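Local structure of IroE-like serine hydrolase (Shewanella oneidensis, 3GFF) at residues N83-R86 / M87-Y90; P160-S163 / A164-A167; P208-V212 / S213-K217; H261-K264 / D265-I268. The protein is an IroE-like serine hydrolase of the esterase D family that probably cleaves ester bonds. All coordinates share one frame; numbering follows the deposited sequence.

Interaction 1: N83-R86 / M87-Y90; sequences NTNR and MRDY
Asn85 lays its CB over one face of the Arg88 guanidinium, 3.9 Å above the centre of the plane, while the Asp89 carboxyl carbon sits in plane at an edge of the same group. A bend at chi3 (64°) turns Arg88 back for a side-on grip in which NE and NH2 both close on Asp89 OD1, NE at 2.8 Å from it. Asn83 ND2 lies in plane at the edge of the Arg86 guanidinium, which forms a salt bridge with Asp50 and whose NE passes 3.8 Å from Tyr90 CD2. Asn83 OD1 approaches the Tyr90 ring obliquely, 3.2 Å from CZ. At the start of helix 86-89, Asn85 is the N-cap: its OD1 accepts from Arg88 N at 3.3 Å, the donor well above the amide plane, and its backbone O receives Asp89 N at 3.0 Å. With a leucine at Tyr90, Asp50 N would probably lose its hydroxyl partner and the Arg86 chain its aromatic neighbour. Arg88 is also salt-bridged to Glu24 and, less certainly, Asp89 OD2 to Arg26, so opposite charges interleave, which probably keeps Asp89 and Glu24 ionised and ties the short helix to strand 24-31.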
ATOM      1  N   ASN A  83     -14.423   2.203 -16.661  1.00 28.20           N
ATOM      2  CA  ASN A  83     -14.302   2.572 -18.044  1.00 27.91           C
ATOM      3  C   ASN A  83     -15.232   1.794 -18.977  1.00 27.90           C
ATOM      4  O   ASN A  83     -15.693   0.682 -18.688  1.00 27.26           O
ATOM      5  CB  ASN A  83     -12.875   2.313 -18.525  1.00 27.93           C
ATOM      6  CG  ASN A  83     -11.920   3.368 -18.087  1.00 27.54           C
ATOM      7  OD1 ASN A  83     -12.162   4.545 -18.307  1.00 29.61           O
ATOM      8  ND2 ASN A  83     -10.807   2.963 -17.521  1.00 26.83           N
ATOM      9  N   THR A  84     -15.524   2.432 -20.099  1.00 27.56           N
ATOM     10  CA  THR A  84     -16.192   1.773 -21.202  1.00 26.07           C
ATOM     11  C   THR A  84     -15.128   1.976 -22.315  1.00 26.28           C
ATOM     12  O   THR A  84     -14.284   1.104 -22.534  1.00 25.57           O
ATOM     13  CB  THR A  84     -17.536   2.403 -21.493  1.00 25.83           C
ATOM     14  OG1 THR A  84     -17.347   3.749 -21.917  1.00 26.26           O
ATOM     15  CG2 THR A  84     -18.434   2.377 -20.236  1.00 24.84           C
ATOM     16  N   ASN A  85     -15.114   3.157 -22.943  1.00 26.18           N
ATOM     17  CA  ASN A  85     -14.090   3.495 -23.945  1.00 25.91           C
ATOM     18  C   ASN A  85     -13.013   4.440 -23.326  1.00 26.57           C
ATOM     19  O   ASN A  85     -13.117   5.678 -23.319  1.00 26.79           O
ATOM     20  CB  ASN A  85     -14.751   4.084 -25.191  1.00 24.33           C
ATOM     21  CG  ASN A  85     -13.812   4.174 -26.387  1.00 22.93           C
ATOM     22  OD1 ASN A  85     -12.579   4.155 -26.256  1.00 21.01           O
ATOM     23  ND2 ASN A  85     -14.403   4.330 -27.563  1.00 20.91           N
ATOM     24  N   ARG A  86     -11.985   3.814 -22.788  1.00 27.51           N
ATOM     25  CA  ARG A  86     -10.881   4.500 -22.125  1.00 27.60           C
ATOM     26  C   ARG A  86     -10.081   5.454 -23.029  1.00 27.69           C
ATOM     27  O   ARG A  86      -9.728   6.551 -22.618  1.00 28.27           O
ATOM     28  CB  ARG A  86      -9.956   3.437 -21.551  1.00 29.09           C
ATOM     29  CG  ARG A  86      -8.735   3.962 -20.808  1.00 29.13           C
ATOM     30  CD  ARG A  86      -8.121   2.864 -19.956  1.00 29.71           C
ATOM     31  NE  ARG A  86      -7.317   3.469 -18.907  1.00 29.66           N
ATOM     32  CZ  ARG A  86      -5.998   3.636 -18.968  1.00 31.01           C
ATOM     33  NH1 ARG A  86      -5.307   3.196 -20.029  1.00 31.12           N
ATOM     34  NH2 ARG A  86      -5.363   4.231 -17.953  1.00 29.38           N
HETATM   35  N   MSE A  87      -9.780   5.048 -24.253  1.00 27.19           N
HETATM   36  CA  MSE A  87      -9.032   5.944 -25.125  1.00 27.62           C
HETATM   37  C   MSE A  87      -9.878   7.157 -25.496  1.00 25.10           C
HETATM   38  O   MSE A  87      -9.353   8.205 -25.779  1.00 25.03           O
HETATM   39  CB  MSE A  87      -8.501   5.235 -26.371  1.00 29.03           C
HETATM   40  CG  MSE A  87      -7.275   4.322 -26.112  1.00 31.49           C
HETATM   41 SE   MSE A  87      -5.733   5.285 -25.342  0.75 36.48          SE
HETATM   42  CE  MSE A  87      -5.517   6.438 -26.852  1.00 32.01           C
ATOM     43  N   ARG A  88     -11.183   7.014 -25.472  1.00 24.13           N
ATOM     44  CA  ARG A  88     -12.061   8.103 -25.846  1.00 23.61           C
ATOM     45  C   ARG A  88     -12.163   9.085 -24.710  1.00 24.11           C
ATOM     46  O   ARG A  88     -11.989  10.269 -24.930  1.00 24.47           O
ATOM     47  CB  ARG A  88     -13.448   7.578 -26.199  1.00 23.14           C
ATOM     48  CG  ARG A  88     -14.452   8.605 -26.728  1.00 22.59           C
ATOM     49  CD  ARG A  88     -15.858   8.027 -26.630  1.00 22.77           C
ATOM     50  NE  ARG A  88     -16.219   7.787 -25.234  1.00 21.87           N
ATOM     51  CZ  ARG A  88     -17.308   7.143 -24.824  1.00 22.09           C
ATOM     52  NH1 ARG A  88     -18.184   6.644 -25.696  1.00 21.16           N
ATOM     53  NH2 ARG A  88     -17.528   6.987 -23.523  1.00 21.63           N
ATOM     54  N   ASP A  89     -12.381   8.578 -23.492  1.00 24.58           N
ATOM     55  CA  ASP A  89     -12.662   9.409 -22.330  1.00 23.54           C
ATOM     56  C   ASP A  89     -11.467   9.961 -21.596  1.00 23.92           C
ATOM     57  O   ASP A  89     -11.607  10.936 -20.897  1.00 24.70           O
ATOM     58  CB  ASP A  89     -13.470   8.608 -21.320  1.00 23.53           C
ATOM     59  CG  ASP A  89     -14.821   8.164 -21.858  1.00 24.58           C
ATOM     60  OD1 ASP A  89     -15.374   8.840 -22.757  1.00 24.99           O
ATOM     61  OD2 ASP A  89     -15.340   7.133 -21.369  1.00 24.52           O
ATOM     62  N   TYR A  90     -10.306   9.340 -21.735  1.00 23.78           N
ATOM     63  CA  TYR A  90      -9.137   9.750 -20.971  1.00 23.57           C
ATOM     64  C   TYR A  90      -8.161  10.605 -21.748  1.00 24.25           C
ATOM     65  O   TYR A  90      -7.149  11.014 -21.186  1.00 24.43           O
ATOM     66  CB  TYR A  90      -8.445   8.511 -20.356  1.00 24.00           C
ATOM     67  CG  TYR A  90      -9.127   7.938 -19.129  1.00 23.13           C
ATOM     68  CD1 TYR A  90     -10.469   8.177 -18.868  1.00 23.33           C
ATOM     69  CD2 TYR A  90      -8.452   7.079 -18.280  1.00 23.29           C
ATOM     70  CE1 TYR A  90     -11.091   7.653 -17.779  1.00 23.14           C
ATOM     71  CE2 TYR A  90      -9.092   6.517 -17.155  1.00 23.83           C
ATOM     72  CZ  TYR A  90     -10.413   6.798 -16.929  1.00 24.03           C
ATOM     73  OH  TYR A  90     -11.104   6.246 -15.846  1.00 24.56           O
TER
HETATM   74  O   HOH W   1     -13.456   5.670 -16.176  1.00 23.40           O
HETATM   75  O   HOH W   2     -14.345   5.351 -19.768  1.00 32.83           O
HETATM   76  O   HOH W   3      -9.990   2.548 -25.301  1.00 31.59           O

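Interaction 2: P160-S163 / A164-A167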
ATOM      1  N   PRO A 160     -14.600  23.440 -11.792  1.00 23.73           N
ATOM      2  CA  PRO A 160     -14.860  23.863 -10.405  1.00 23.05           C
ATOM      3  C   PRO A 160     -15.121  22.790  -9.340  1.00 22.47           C
ATOM      4  O   PRO A 160     -14.960  23.074  -8.164  1.00 22.31           O
ATOM      5  CB  PRO A 160     -16.045  24.839 -10.564  1.00 23.69           C
ATOM      6  CG  PRO A 160     -16.730  24.414 -11.785  1.00 23.40           C
ATOM      7  CD  PRO A 160     -15.694  23.844 -12.705  1.00 24.01           C
ATOM      8  N   LEU A 161     -15.495  21.581  -9.754  1.00 23.25           N
ATOM      9  CA  LEU A 161     -15.813  20.482  -8.857  1.00 23.60           C
ATOM     10  C   LEU A 161     -14.650  20.037  -7.946  1.00 24.82           C
ATOM     11  O   LEU A 161     -14.862  19.759  -6.749  1.00 22.09           O
ATOM     12  CB  LEU A 161     -16.229  19.251  -9.679  1.00 22.90           C
ATOM     13  CG  LEU A 161     -16.568  17.956  -8.929  1.00 22.29           C
ATOM     14  CD1 LEU A 161     -17.807  18.171  -8.013  1.00 23.10           C
ATOM     15  CD2 LEU A 161     -16.810  16.755  -9.859  1.00 22.00           C
ATOM     16  N   PHE A 162     -13.449  19.932  -8.529  1.00 23.63           N
ATOM     17  CA  PHE A 162     -12.305  19.363  -7.822  1.00 24.84           C
ATOM     18  C   PHE A 162     -11.351  20.427  -7.266  1.00 23.95           C
ATOM     19  O   PHE A 162     -11.048  21.371  -7.956  1.00 23.63           O
ATOM     20  CB  PHE A 162     -11.467  18.449  -8.747  1.00 25.36           C
ATOM     21  CG  PHE A 162     -12.216  17.309  -9.362  1.00 25.69           C
ATOM     22  CD1 PHE A 162     -12.584  16.219  -8.609  1.00 26.08           C
ATOM     23  CD2 PHE A 162     -12.507  17.297 -10.722  1.00 27.12           C
ATOM     24  CE1 PHE A 162     -13.262  15.129  -9.191  1.00 26.71           C
ATOM     25  CE2 PHE A 162     -13.189  16.210 -11.309  1.00 26.20           C
ATOM     26  CZ  PHE A 162     -13.559  15.137 -10.533  1.00 26.33           C
ATOM     27  N   SER A 163     -10.878  20.249  -6.030  1.00 24.63           N
ATOM     28  CA  SER A 163      -9.867  21.163  -5.437  1.00 24.53           C
ATOM     29  C   SER A 163      -8.462  20.561  -5.451  1.00 22.95           C
ATOM     30  O   SER A 163      -7.463  21.286  -5.329  1.00 23.79           O
ATOM     31  CB  SER A 163     -10.230  21.552  -4.002  1.00 24.64           C
ATOM     32  OG  SER A 163     -10.516  20.401  -3.223  1.00 26.13           O
ATOM     33  N   ALA A 164      -8.389  19.252  -5.605  1.00 22.92           N
ATOM     34  CA  ALA A 164      -7.110  18.527  -5.517  1.00 23.60           C
ATOM     35  C   ALA A 164      -7.047  17.436  -6.532  1.00 24.72           C
ATOM     36  O   ALA A 164      -8.041  16.711  -6.764  1.00 27.46           O
ATOM     37  CB  ALA A 164      -6.914  17.889  -4.084  1.00 21.34           C
ATOM     38  N   TYR A 165      -5.850  17.253  -7.067  1.00 25.53           N
ATOM     39  CA  TYR A 165      -5.589  16.233  -8.064  1.00 24.61           C
ATOM     40  C   TYR A 165      -4.324  15.438  -7.739  1.00 23.49           C
ATOM     41  O   TYR A 165      -3.298  15.985  -7.307  1.00 24.12           O
ATOM     42  CB  TYR A 165      -5.393  16.884  -9.439  1.00 24.44           C
ATOM     43  CG  TYR A 165      -6.561  17.719  -9.943  1.00 24.07           C
ATOM     44  CD1 TYR A 165      -7.593  17.121 -10.629  1.00 23.77           C
ATOM     45  CD2 TYR A 165      -6.613  19.090  -9.758  1.00 22.42           C
ATOM     46  CE1 TYR A 165      -8.665  17.850 -11.091  1.00 23.39           C
ATOM     47  CE2 TYR A 165      -7.686  19.845 -10.260  1.00 22.73           C
ATOM     48  CZ  TYR A 165      -8.705  19.197 -10.923  1.00 23.19           C
ATOM     49  OH  TYR A 165      -9.806  19.834 -11.440  1.00 23.76           O
ATOM     50  N   LEU A 166      -4.427  14.146  -7.991  1.00 23.02           N
ATOM     51  CA  LEU A 166      -3.347  13.209  -7.878  1.00 22.90           C
ATOM     52  C   LEU A 166      -3.137  12.694  -9.275  1.00 23.85           C
ATOM     53  O   LEU A 166      -4.023  12.013  -9.814  1.00 26.44           O
ATOM     54  CB  LEU A 166      -3.639  12.056  -6.902  1.00 22.27           C
ATOM     55  CG  LEU A 166      -3.150  12.327  -5.473  1.00 22.84           C
ATOM     56  CD1 LEU A 166      -3.992  13.385  -4.801  1.00 23.29           C
ATOM     57  CD2 LEU A 166      -3.086  11.025  -4.648  1.00 21.95           C
ATOM     58  N   ALA A 167      -1.981  13.036  -9.860  1.00 22.52           N
ATOM     59  CA  ALA A 167      -1.613  12.604 -11.229  1.00 22.29           C
ATOM     60  C   ALA A 167      -0.451  11.612 -11.101  1.00 21.52           C
ATOM     61  O   ALA A 167       0.659  11.995 -10.818  1.00 21.36           O
ATOM     62  CB  ALA A 167      -1.240  13.801 -12.082  1.00 18.83           C
TER
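Phe162 and Tyr165 lie roughly at right angles, the phenol end of the tyrosine reaching back to the base of the phenylalanine. Tyr165 OH lies at the edge of the Phe162 ring, near its plane, and 3.5 Å from Phe162 CB; Tyr165 CZ is 3.6 Å from that same carbon. The ring planes stand at 58° with centroids 5.7 Å apart, an oblique meeting that is neither a stack nor an edge-to-face pair. Tyr165 owes this reach to its first torsion (chi1 -58°), which sets CG anti to the carbonyl carbon and beside the backbone N, and thereby sends the ring back along the chain. One face of the Phe162 ring carries Leu161 CD2, 3.7 Å above the plane and offset toward the rim. Ile121 of helix 114-132 also packs on Phe162, whereas Tyr165 lies against Ala151, Ala154 and Leu155 of helix 146-156. The contact thus occupies the point where the chain, having left that helix, enters strand 164-168 between strands 138-144 and 195-201 of the central sheet, as in the alpha/beta-hydrolase fold. No hydrogen bond links the residues before the strand to those within it: even Ser163 OG, 3.4 Å from Ala164 N, is wrongly placed to accept. What holds the two aromatic residues together is therefore buried dispersion contact, with carbon atoms of Phe162 packed against the phenol.

Interaction 3: P208-V212 / S213-K217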
ATOM      1  N   PRO A 208       5.806   4.155 -24.651  1.00 21.94           N
ATOM      2  CA  PRO A 208       4.947   3.738 -25.778  1.00 21.84           C
ATOM      3  C   PRO A 208       5.408   4.326 -27.114  1.00 22.08           C
ATOM      4  O   PRO A 208       5.720   5.534 -27.215  1.00 21.44           O
ATOM      5  CB  PRO A 208       3.571   4.274 -25.374  1.00 21.19           C
ATOM      6  CG  PRO A 208       3.596   4.162 -23.911  1.00 21.90           C
ATOM      7  CD  PRO A 208       4.994   4.586 -23.499  1.00 21.50           C
ATOM      8  N   GLY A 209       5.478   3.453 -28.114  1.00 22.95           N
ATOM      9  CA  GLY A 209       5.922   3.813 -29.454  1.00 23.21           C
ATOM     10  C   GLY A 209       7.438   3.917 -29.613  1.00 23.79           C
ATOM     11  O   GLY A 209       7.917   4.074 -30.722  1.00 23.58           O
ATOM     12  N   PHE A 210       8.192   3.839 -28.519  1.00 23.58           N
ATOM     13  CA  PHE A 210       9.665   3.955 -28.571  1.00 23.93           C
ATOM     14  C   PHE A 210      10.400   2.720 -28.079  1.00 23.92           C
ATOM     15  O   PHE A 210      11.577   2.521 -28.400  1.00 24.82           O
ATOM     16  CB  PHE A 210      10.166   5.208 -27.814  1.00 23.60           C
ATOM     17  CG  PHE A 210       9.747   6.527 -28.451  1.00 24.11           C
ATOM     18  CD1 PHE A 210      10.147   6.846 -29.753  1.00 23.60           C
ATOM     19  CD2 PHE A 210       8.989   7.461 -27.743  1.00 24.17           C
ATOM     20  CE1 PHE A 210       9.786   8.040 -30.329  1.00 24.15           C
ATOM     21  CE2 PHE A 210       8.638   8.667 -28.315  1.00 24.55           C
ATOM     22  CZ  PHE A 210       9.032   8.961 -29.617  1.00 24.11           C
ATOM     23  N   GLY A 211       9.741   1.854 -27.326  1.00 23.62           N
ATOM     24  CA  GLY A 211      10.440   0.686 -26.823  1.00 22.95           C
ATOM     25  C   GLY A 211      11.220   1.125 -25.618  1.00 22.39           C
ATOM     26  O   GLY A 211      10.699   1.892 -24.808  1.00 24.60           O
ATOM     27  N   VAL A 212      12.447   0.644 -25.500  1.00 21.97           N
ATOM     28  CA  VAL A 212      13.335   0.985 -24.395  1.00 22.53           C
ATOM     29  C   VAL A 212      13.713   2.442 -24.575  1.00 22.17           C
ATOM     30  O   VAL A 212      14.456   2.812 -25.495  1.00 21.45           O
ATOM     31  CB  VAL A 212      14.545   0.043 -24.328  1.00 22.41           C
ATOM     32  CG1 VAL A 212      15.537   0.469 -23.251  1.00 22.82           C
ATOM     33  CG2 VAL A 212      14.041  -1.352 -24.045  1.00 22.79           C
ATOM     34  N   SER A 213      13.134   3.269 -23.707  1.00 22.13           N
ATOM     35  CA  SER A 213      13.243   4.697 -23.817  1.00 21.68           C
ATOM     36  C   SER A 213      12.659   5.374 -22.581  1.00 22.66           C
ATOM     37  O   SER A 213      11.601   4.986 -22.099  1.00 22.57           O
ATOM     38  CB  SER A 213      12.473   5.094 -25.089  1.00 21.46           C
ATOM     39  OG  SER A 213      11.970   6.395 -25.070  1.00 19.44           O
ATOM     40  N   SER A 214      13.321   6.424 -22.106  1.00 23.73           N
ATOM     41  CA  SER A 214      12.848   7.176 -20.950  1.00 24.27           C
ATOM     42  C   SER A 214      12.029   8.412 -21.341  1.00 24.67           C
ATOM     43  O   SER A 214      11.795   9.273 -20.507  1.00 24.58           O
ATOM     44  CB  SER A 214      14.044   7.568 -20.053  1.00 24.90           C
ATOM     45  OG  SER A 214      14.980   8.324 -20.782  1.00 25.76           O
ATOM     46  N   TYR A 215      11.556   8.466 -22.587  1.00 24.44           N
ATOM     47  CA  TYR A 215      10.792   9.606 -23.101  1.00 24.39           C
ATOM     48  C   TYR A 215       9.593   9.986 -22.231  1.00 24.13           C
ATOM     49  O   TYR A 215       9.355  11.160 -21.994  1.00 25.84           O
ATOM     50  CB  TYR A 215      10.333   9.290 -24.530  1.00 24.79           C
ATOM     51  CG  TYR A 215       9.498  10.357 -25.196  1.00 25.16           C
ATOM     52  CD1 TYR A 215      10.103  11.384 -25.900  1.00 25.71           C
ATOM     53  CD2 TYR A 215       8.112  10.317 -25.165  1.00 25.20           C
ATOM     54  CE1 TYR A 215       9.362  12.355 -26.524  1.00 25.70           C
ATOM     55  CE2 TYR A 215       7.350  11.299 -25.807  1.00 25.52           C
ATOM     56  CZ  TYR A 215       7.995  12.312 -26.483  1.00 25.23           C
ATOM     57  OH  TYR A 215       7.301  13.290 -27.153  1.00 24.96           O
ATOM     58  N   HIS A 216       8.825   8.991 -21.796  1.00 23.64           N
ATOM     59  CA  HIS A 216       7.668   9.194 -20.916  1.00 24.11           C
ATOM     60  C   HIS A 216       8.113   9.793 -19.554  1.00 23.79           C
ATOM     61  O   HIS A 216       7.499  10.745 -19.046  1.00 22.91           O
ATOM     62  CB  HIS A 216       6.918   7.844 -20.775  1.00 23.16           C
ATOM     63  CG  HIS A 216       6.097   7.702 -19.529  1.00 23.67           C
ATOM     64  ND1 HIS A 216       4.961   8.447 -19.276  1.00 21.52           N
ATOM     65  CD2 HIS A 216       6.217   6.836 -18.489  1.00 23.68           C
ATOM     66  CE1 HIS A 216       4.437   8.060 -18.131  1.00 21.72           C
ATOM     67  NE2 HIS A 216       5.200   7.114 -17.614  1.00 21.78           N
ATOM     68  N   LYS A 217       9.155   9.214 -18.960  1.00 22.93           N
ATOM     69  CA  LYS A 217       9.679   9.712 -17.683  1.00 23.02           C
ATOM     70  C   LYS A 217      10.204  11.147 -17.821  1.00 23.53           C
ATOM     71  O   LYS A 217       9.906  12.006 -16.985  1.00 24.22           O
ATOM     72  CB  LYS A 217      10.792   8.818 -17.168  1.00 23.12           C
ATOM     73  CG  LYS A 217      11.504   9.386 -15.935  1.00 23.19           C
ATOM     74  CD  LYS A 217      12.554   8.495 -15.381  1.00 22.77           C
ATOM     75  CE  LYS A 217      13.804   8.504 -16.169  1.00 22.71           C
ATOM     76  NZ  LYS A 217      14.900   8.117 -15.223  1.00 20.92           N
TER
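Phe210 drives a single ring carbon, CE2, at the middle of the Tyr215 ring, an edge-to-face pair formed at the protein surface. CE2 stands 3.5 Å above the tyrosine plane, over its centre, and comes closest to Tyr215 CD2 at 3.6 Å. The planes meet at 58° with centroids 4.8 Å apart, so the T-shape is a tilted one. Tyr215 presents this face because its CG is anti to the backbone N (chi1 179°). Between the two aromatic residues Ser213 makes the turn: its OG accepts from Tyr215 N at 3.3 Å, an ST turn with a fairly straight N-H...O angle of 163°, and the same oxygen rests 3.5 Å from Phe210 CB. The path of the chain depends on glycine at Gly211, since at its backbone angles a CB would collide with the carbonyl oxygen of Phe210. The Tyr215 hydroxyl is tied on to Ser176 OG, and Val212, pointing away from the turn, packs on Tyr271 of the second subunit. One residue beyond Tyr215, His216 bonds through NE2 to Asp169 OD2 and meets the His247 ring, so the helix start adjoins what is probably part of a catalytic triad. Phe210 and Gly211 together face Ser207, whose OG bonds to Ser213 O and His216 N, as a classic beta bulge, and the whole is a small antiparallel hairpin, strands 206-207 and 211-212, leading through an ST turn into helix 215-230.

Interaction 4: H261-K264 / D265-I268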
ATOM      1  N   HIS A 261       0.311  13.317   1.884  1.00 20.96           N
ATOM      2  CA  HIS A 261       0.749  14.687   1.743  1.00 21.41           C
ATOM      3  C   HIS A 261      -0.452  15.655   1.707  1.00 22.56           C
ATOM      4  O   HIS A 261      -0.446  16.698   2.360  1.00 22.44           O
ATOM      5  CB  HIS A 261       1.556  14.831   0.463  1.00 22.38           C
ATOM      6  CG  HIS A 261       1.879  16.246   0.128  1.00 20.83           C
ATOM      7  ND1 HIS A 261       2.829  16.959   0.820  1.00 19.99           N
ATOM      8  CD2 HIS A 261       1.363  17.090  -0.798  1.00 21.07           C
ATOM      9  CE1 HIS A 261       2.904  18.182   0.325  1.00 19.96           C
ATOM     10  NE2 HIS A 261       2.028  18.292  -0.652  1.00 20.85           N
ATOM     11  N   LEU A 262      -1.499  15.291   0.968  1.00 22.35           N
ATOM     12  CA  LEU A 262      -2.697  16.124   0.908  1.00 22.70           C
ATOM     13  C   LEU A 262      -3.324  16.366   2.275  1.00 22.63           C
ATOM     14  O   LEU A 262      -3.749  17.474   2.573  1.00 23.15           O
ATOM     15  CB  LEU A 262      -3.765  15.494  -0.007  1.00 22.60           C
ATOM     16  CG  LEU A 262      -5.020  16.351  -0.200  1.00 22.77           C
ATOM     17  CD1 LEU A 262      -4.695  17.638  -1.035  1.00 21.63           C
ATOM     18  CD2 LEU A 262      -6.139  15.510  -0.883  1.00 22.29           C
ATOM     19  N   PHE A 263      -3.380  15.327   3.103  1.00 22.65           N
ATOM     20  CA  PHE A 263      -4.017  15.410   4.425  1.00 22.81           C
ATOM     21  C   PHE A 263      -3.104  15.552   5.636  1.00 23.50           C
ATOM     22  O   PHE A 263      -3.561  15.490   6.791  1.00 21.14           O
ATOM     23  CB  PHE A 263      -4.917  14.194   4.617  1.00 23.51           C
ATOM     24  CG  PHE A 263      -6.094  14.193   3.704  1.00 23.55           C
ATOM     25  CD1 PHE A 263      -7.035  15.208   3.773  1.00 24.66           C
ATOM     26  CD2 PHE A 263      -6.284  13.177   2.788  1.00 23.55           C
ATOM     27  CE1 PHE A 263      -8.134  15.201   2.936  1.00 23.63           C
ATOM     28  CE2 PHE A 263      -7.363  13.170   1.972  1.00 22.91           C
ATOM     29  CZ  PHE A 263      -8.284  14.175   2.032  1.00 23.55           C
ATOM     30  N   LYS A 264      -1.829  15.782   5.359  1.00 24.07           N
ATOM     31  CA  LYS A 264      -0.788  15.902   6.348  1.00 25.76           C
ATOM     32  C   LYS A 264      -1.107  16.884   7.475  1.00 25.24           C
ATOM     33  O   LYS A 264      -1.050  16.538   8.658  1.00 23.48           O
ATOM     34  CB  LYS A 264       0.508  16.324   5.632  1.00 27.38           C
ATOM     35  CG  LYS A 264       1.780  16.299   6.481  1.00 29.57           C
ATOM     36  CD  LYS A 264       3.047  16.703   5.643  1.00 29.85           C
ATOM     37  CE  LYS A 264       3.162  15.904   4.313  1.00 31.27           C
ATOM     38  NZ  LYS A 264       4.518  15.863   3.645  1.00 30.34           N
ATOM     39  N   ASP A 265      -1.488  18.106   7.107  1.00 24.61           N
ATOM     40  CA  ASP A 265      -1.701  19.146   8.107  1.00 24.68           C
ATOM     41  C   ASP A 265      -3.051  19.107   8.841  1.00 23.74           C
ATOM     42  O   ASP A 265      -3.342  20.021   9.608  1.00 21.19           O
ATOM     43  CB  ASP A 265      -1.489  20.505   7.453  1.00 25.04           C
ATOM     44  CG  ASP A 265      -0.110  20.665   6.918  1.00 25.17           C
ATOM     45  OD1 ASP A 265       0.855  20.181   7.542  1.00 26.13           O
ATOM     46  OD2 ASP A 265       0.026  21.290   5.850  1.00 27.21           O
ATOM     47  N   PHE A 266      -3.847  18.055   8.607  1.00 23.13           N
ATOM     48  CA  PHE A 266      -5.196  17.904   9.207  1.00 23.58           C
ATOM     49  C   PHE A 266      -5.155  17.291  10.580  1.00 23.74           C
ATOM     50  O   PHE A 266      -6.138  17.380  11.331  1.00 23.97           O
ATOM     51  CB  PHE A 266      -6.098  17.013   8.344  1.00 22.97           C
ATOM     52  CG  PHE A 266      -6.596  17.658   7.085  1.00 22.72           C
ATOM     53  CD1 PHE A 266      -5.719  18.123   6.115  1.00 22.44           C
ATOM     54  CD2 PHE A 266      -7.956  17.731   6.831  1.00 23.34           C
ATOM     55  CE1 PHE A 266      -6.181  18.682   4.961  1.00 21.21           C
ATOM     56  CE2 PHE A 266      -8.426  18.275   5.656  1.00 22.21           C
ATOM     57  CZ  PHE A 266      -7.532  18.745   4.711  1.00 21.74           C
ATOM     58  N   ALA A 267      -4.037  16.623  10.876  1.00 24.13           N
ATOM     59  CA  ALA A 267      -3.790  15.980  12.176  1.00 24.05           C
ATOM     60  C   ALA A 267      -3.678  17.000  13.324  1.00 23.32           C
ATOM     61  O   ALA A 267      -3.069  18.055  13.191  1.00 23.01           O
ATOM     62  CB  ALA A 267      -2.492  15.109  12.098  1.00 23.27           C
ATOM     63  N   ILE A 268      -4.288  16.662  14.447  1.00 23.85           N
ATOM     64  CA  ILE A 268      -4.291  17.493  15.652  1.00 23.66           C
ATOM     65  C   ILE A 268      -3.510  16.706  16.707  1.00 25.50           C
ATOM     66  O   ILE A 268      -3.925  15.608  17.108  1.00 26.53           O
ATOM     67  CB  ILE A 268      -5.742  17.755  16.139  1.00 22.57           C
ATOM     68  CG1 ILE A 268      -6.508  18.625  15.132  1.00 22.64           C
ATOM     69  CG2 ILE A 268      -5.769  18.433  17.494  1.00 21.71           C
ATOM     70  CD1 ILE A 268      -8.031  18.718  15.444  1.00 22.94           C
TER
HETATM   71  O   HOH W   4      -1.988  18.914   4.526  1.00 23.29           O
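Phe263 and Phe266 share one first torsion, each CG lying anti to the carbonyl carbon (chi1 -67° and -74°), which carries both rings to the same flank of the chain three residues apart. The result is a T-shaped, edge-to-face pair where helix 250-263 passes into the loop that leads to helix 277-291. The ring planes are nearly perpendicular, at 81°, with centroids 5.0 Å apart. Phe263 supplies the edge: its CD1 sits 3.6 Å above the Phe266 ring, over the centre. A face of the Phe263 ring is in turn touched by Leu262 CD2, 3.8 Å above its plane and toward the rim. The backbone reinforces the pair, for Phe266 N donates to Phe263 O at 3.2 Å from well above the carbonyl plane. Ile73 and Pro74 pack on Phe263, while Leu287 of helix 277-291 and Val295 pack on Phe266, so the two rings join the helix to parts of the chain on both sides of it in sequence. An alanine in place of Phe266 is likely to leave the Phe263 edge without its aromatic mate and to open a gap beside Leu287. On the more exposed flank, Asp265 forms a salt bridge with Arg290, and Lys264, bent at chi3, curls back for a weak hydrogen bond from NZ to His261 ND1. Between the backbone turns sits one water, which donates to Leu262 O at 3.0 Å and accepts from Asp265 N at 2.8 Å.

The four contacts follow one another along the chain, none nesting in or crossing another, and each lies within one continuous stretch, closing a turn in interactions 1, 3 and 4. Interaction 1 starts helix 86-89 after strand 77-81; interaction 2 leads the chain from helix 146-156 into strand 164-168; interaction 3 passes from the small hairpin into helix 215-230; interaction 4 lies where helix 250-263 gives way to the C-terminal helices. Interactions 2 and 4 touch directly, with Ala164 CB 3.8 Å from Leu262 CD1, and so tie the central sheet to helix 250-263. Interactions 1 and 4 lie on opposite sides of the chain's centre, their own centres about 33 Å apart.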